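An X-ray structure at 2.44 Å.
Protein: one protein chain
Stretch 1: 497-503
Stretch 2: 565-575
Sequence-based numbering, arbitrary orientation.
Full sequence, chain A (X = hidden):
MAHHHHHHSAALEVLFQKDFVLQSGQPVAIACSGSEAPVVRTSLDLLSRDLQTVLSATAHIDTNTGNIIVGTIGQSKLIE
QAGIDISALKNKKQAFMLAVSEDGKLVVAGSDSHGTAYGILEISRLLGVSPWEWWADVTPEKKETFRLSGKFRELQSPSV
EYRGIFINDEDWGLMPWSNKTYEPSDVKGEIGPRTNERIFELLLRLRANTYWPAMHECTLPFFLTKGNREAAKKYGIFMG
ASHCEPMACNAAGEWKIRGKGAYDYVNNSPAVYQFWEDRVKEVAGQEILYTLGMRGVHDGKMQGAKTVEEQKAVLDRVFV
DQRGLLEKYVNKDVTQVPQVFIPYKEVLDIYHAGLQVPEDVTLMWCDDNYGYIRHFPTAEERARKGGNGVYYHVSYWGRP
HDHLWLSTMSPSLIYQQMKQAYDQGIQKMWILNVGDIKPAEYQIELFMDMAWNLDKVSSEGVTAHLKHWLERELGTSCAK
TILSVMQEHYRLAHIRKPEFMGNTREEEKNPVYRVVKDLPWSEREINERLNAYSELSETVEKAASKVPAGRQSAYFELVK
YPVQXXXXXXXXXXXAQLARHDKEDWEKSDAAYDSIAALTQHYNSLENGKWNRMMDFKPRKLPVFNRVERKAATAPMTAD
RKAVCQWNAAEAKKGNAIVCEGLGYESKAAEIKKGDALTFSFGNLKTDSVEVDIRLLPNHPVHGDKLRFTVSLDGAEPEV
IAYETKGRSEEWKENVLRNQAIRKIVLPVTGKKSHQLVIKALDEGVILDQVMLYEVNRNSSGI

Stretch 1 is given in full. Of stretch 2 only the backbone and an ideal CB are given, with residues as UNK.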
# COMPACT_ATOMS: atom_id res chain seq x y z
N LYS A 497 -9.46 4.55 12.39
CA LYS A 497 -8.04 4.34 12.61
C LYS A 497 -7.61 4.87 13.98
O LYS A 497 -8.21 5.82 14.50
CB LYS A 497 -7.26 5.05 11.52
CG LYS A 497 -7.37 4.39 10.15
CD LYS A 497 -6.40 4.95 9.11
CE LYS A 497 -5.92 3.89 8.10
NZ LYS A 497 -6.92 3.40 7.09
N PRO A 498 -6.57 4.27 14.57
CA PRO A 498 -6.00 4.83 15.80
C PRO A 498 -5.76 6.34 15.76
O PRO A 498 -6.21 7.04 16.67
CB PRO A 498 -4.68 4.10 15.93
CG PRO A 498 -5.04 2.73 15.42
CD PRO A 498 -5.94 2.97 14.24
N GLU A 499 -5.10 6.81 14.71
CA GLU A 499 -4.79 8.20 14.49
C GLU A 499 -6.00 9.09 14.33
O GLU A 499 -5.88 10.26 14.63
CB GLU A 499 -3.88 8.36 13.27
CG GLU A 499 -2.53 7.67 13.40
CD GLU A 499 -2.53 6.27 12.81
OE1 GLU A 499 -3.63 5.69 12.79
OE2 GLU A 499 -1.44 5.73 12.39
N PHE A 500 -7.16 8.56 13.91
CA PHE A 500 -8.44 9.33 13.84
C PHE A 500 -9.31 9.37 15.14
O PHE A 500 -10.40 9.96 15.16
CB PHE A 500 -9.35 8.89 12.67
CG PHE A 500 -8.66 8.68 11.34
CD1 PHE A 500 -7.41 9.26 11.05
CD2 PHE A 500 -9.31 7.91 10.34
CE1 PHE A 500 -6.79 9.01 9.80
CE2 PHE A 500 -8.72 7.70 9.09
CZ PHE A 500 -7.45 8.25 8.81
N MSE A 501 -8.83 8.76 16.23
CA MSE A 501 -9.67 8.56 17.44
C MSE A 501 -9.87 9.80 18.25
O MSE A 501 -10.70 9.81 19.16
CB MSE A 501 -9.13 7.48 18.38
CG MSE A 501 -9.30 6.10 17.75
SE MSE A 501 -11.20 5.65 17.53
CE MSE A 501 -11.79 5.88 19.38
N GLY A 502 -9.10 10.86 17.95
CA GLY A 502 -9.31 12.16 18.57
C GLY A 502 -10.42 12.99 17.93
O GLY A 502 -10.83 14.02 18.49
N ASN A 503 -10.92 12.55 16.76
CA ASN A 503 -11.88 13.34 15.97
C ASN A 503 -11.34 14.76 15.72
O ASN A 503 -12.03 15.75 15.91
CB ASN A 503 -13.28 13.37 16.68
CG ASN A 503 -14.43 13.79 15.74
OD1 ASN A 503 -14.31 13.75 14.50
ND2 ASN A 503 -15.56 14.20 16.34
N UNK A 565 -0.90 -1.59 20.54
CA UNK A 565 -0.79 -0.12 20.30
C UNK A 565 -2.16 0.45 20.00
O UNK A 565 -2.61 1.39 20.65
CB UNK A 565 0.17 0.19 19.15
N UNK A 566 -2.84 -0.19 19.07
CA UNK A 566 -4.20 0.19 18.71
C UNK A 566 -5.19 0.16 19.88
O UNK A 566 -6.03 1.07 20.02
CB UNK A 566 -4.70 -0.74 17.60
N UNK A 567 -5.10 -0.90 20.72
CA UNK A 567 -5.97 -1.06 21.88
C UNK A 567 -5.80 0.14 22.84
O UNK A 567 -6.78 0.75 23.31
CB UNK A 567 -5.66 -2.38 22.60
N UNK A 568 -4.53 0.47 23.08
CA UNK A 568 -4.16 1.47 24.07
C UNK A 568 -4.48 2.89 23.61
O UNK A 568 -4.70 3.79 24.45
CB UNK A 568 -2.67 1.35 24.39
N UNK A 569 -4.49 3.08 22.28
CA UNK A 569 -4.95 4.34 21.67
C UNK A 569 -6.42 4.47 21.86
O UNK A 569 -6.91 5.54 22.23
CB UNK A 569 -4.60 4.41 20.18
N UNK A 570 -7.17 3.40 21.59
CA UNK A 570 -8.61 3.46 21.80
C UNK A 570 -8.94 3.69 23.27
O UNK A 570 -9.74 4.55 23.61
CB UNK A 570 -9.27 2.17 21.30
N UNK A 571 -8.25 2.98 24.15
CA UNK A 571 -8.35 3.21 25.60
C UNK A 571 -8.09 4.65 25.99
O UNK A 571 -8.87 5.23 26.71
CB UNK A 571 -7.37 2.30 26.34
N UNK A 572 -6.99 5.23 25.49
CA UNK A 572 -6.57 6.57 25.89
C UNK A 572 -7.64 7.59 25.54
O UNK A 572 -8.01 8.45 26.37
CB UNK A 572 -5.24 6.94 25.22
N UNK A 573 -8.13 7.47 24.31
CA UNK A 573 -9.08 8.43 23.78
C UNK A 573 -10.51 8.10 24.19
O UNK A 573 -11.29 9.02 24.45
CB UNK A 573 -8.97 8.49 22.25
N UNK A 574 -10.88 6.82 24.28
CA UNK A 574 -12.24 6.52 24.72
C UNK A 574 -12.49 6.72 26.22
O UNK A 574 -13.56 7.25 26.57
CB UNK A 574 -12.57 5.07 24.35
N UNK A 575 -11.54 6.33 27.09
CA UNK A 575 -11.66 6.62 28.53
C UNK A 575 -11.70 8.13 28.74
O UNK A 575 -12.45 8.62 29.56
CB UNK A 575 -10.50 6.00 29.32

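Stretch 2 is helical throughout, so its side chains fan out around an axis and only some of them can meet stretch 1, whose apolar offerings are the ring of Pro498, the side chain of selenomethionine Met501 and the CA of Gly502.

Position 565 points sideways and has nothing of stretch 1 within 5.5 Å of its ideal CB. Stretch 1 therefore sets no clear preference here; the deposited residue is Ala565.

At 566 the CA lies 5.8 Å from the CA of Pro498, and the ideal CB is 4.1 Å from Pro498 CG. A small apolar residue fits so close an approach, although a larger one directed aside is not excluded. Ala566 is found, its CB packing 4.0 Å from Pro498 CG.

Positions 567 and 568 are out of reach of stretch 1, which therefore sets no preference; they are Thr567 and Gln568.

Position 569 points toward stretch 1, with its ideal CB 4.3 Å from Pro498 CB. Alanine, leucine, isoleucine or methionine could all cover the proline. The residue is Met569, a selenomethionine with chi1 t. Its CG lies 4.0 Å from Pro498 CB and 3.5 Å from Pro498 O, an oxygen already accepting a hydrogen bond from Met501 N.

The CB of 570 points sideways, 4.9 Å from Met501 CE, so a medium side chain could bend in beside that methyl; leucine, methionine, asparagine or glutamine are plausible. Asn570 is deposited. Its OD1 comes within 3.4 Å of Met501 CE, a van der Waals contact, while its ND2 donates to Ala566 O (3.0 Å from ND2 to O), one turn back. OD1 is hydrogen-bonded elsewhere in the structure, so the polar group is satisfied beside an apolar neighbor.

Positions 571 and 572 again lie beyond stretch 1, and long or polar residues are acceptable there: Arg571 and Lys572.

Position 573 points toward stretch 1, its ideal CB 3.8 Å from Met501 O and 4.9 Å from Gly502 N. A branched or flexible apolar residue could spread over the turn from Phe500 to Asn503. Leu573 does so: CD1 rests 3.7 Å from Met501 CB, and CD2 lies 3.9 Å from Gly502 CA, where no side chain intervenes.

At 574 the CB points sideways, 5.1 Å from Met501 CE. Leucine, isoleucine or methionine could reach this methyl. Leu574 does, its CG 3.6 Å from Met501 CE. Met501 thus packs against Asn570, Leu573 and Leu574.

Position 575 is out of reach and left free by stretch 1; it is Tyr575.

Stretch 2 (565-575) AATQMNRKLLY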
# COMPACT_ATOMS: atom_id res chain seq x y z
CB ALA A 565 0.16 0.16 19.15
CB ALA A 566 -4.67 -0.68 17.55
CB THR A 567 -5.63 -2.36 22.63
OG1 THR A 567 -5.81 -3.48 21.75
CG2 THR A 567 -6.52 -2.50 23.95
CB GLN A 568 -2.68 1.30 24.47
CG GLN A 568 -2.37 0.04 25.29
CD GLN A 568 -3.25 -0.09 26.53
OE1 GLN A 568 -3.36 0.83 27.33
NE2 GLN A 568 -3.92 -1.22 26.65
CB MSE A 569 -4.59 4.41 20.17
CG MSE A 569 -4.69 5.79 19.51
SE MSE A 569 -3.49 7.19 20.25
CE MSE A 569 -1.58 6.76 20.15
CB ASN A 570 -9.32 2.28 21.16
CG ASN A 570 -9.51 2.48 19.66
OD1 ASN A 570 -10.63 2.70 19.20
ND2 ASN A 570 -8.40 2.44 18.88
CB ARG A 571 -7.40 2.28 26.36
CG ARG A 571 -7.85 0.83 26.30
CD ARG A 571 -7.37 0.05 27.51
NE ARG A 571 -7.92 -1.30 27.50
CZ ARG A 571 -7.36 -2.36 28.08
NH1 ARG A 571 -6.20 -2.26 28.73
NH2 ARG A 571 -7.96 -3.53 27.97
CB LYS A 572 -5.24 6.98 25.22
CG LYS A 572 -4.68 8.35 25.66
CD LYS A 572 -3.52 8.80 24.77
CE LYS A 572 -3.98 9.45 23.46
NZ LYS A 572 -2.83 9.92 22.65
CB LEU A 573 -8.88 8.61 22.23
CG LEU A 573 -7.56 9.38 21.99
CD1 LEU A 573 -6.70 8.86 20.86
CD2 LEU A 573 -7.79 10.88 21.88
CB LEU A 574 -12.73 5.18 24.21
CG LEU A 574 -12.93 5.21 22.71
CD1 LEU A 574 -13.36 3.83 22.24
CD2 LEU A 574 -13.96 6.26 22.32
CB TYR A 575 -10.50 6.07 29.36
CG TYR A 575 -10.36 4.55 29.46
CD1 TYR A 575 -11.48 3.71 29.51
CD2 TYR A 575 -9.08 3.97 29.60
CE1 TYR A 575 -11.34 2.33 29.61
CE2 TYR A 575 -8.92 2.59 29.72
CZ TYR A 575 -10.05 1.77 29.73
OH TYR A 575 -9.87 0.40 29.85
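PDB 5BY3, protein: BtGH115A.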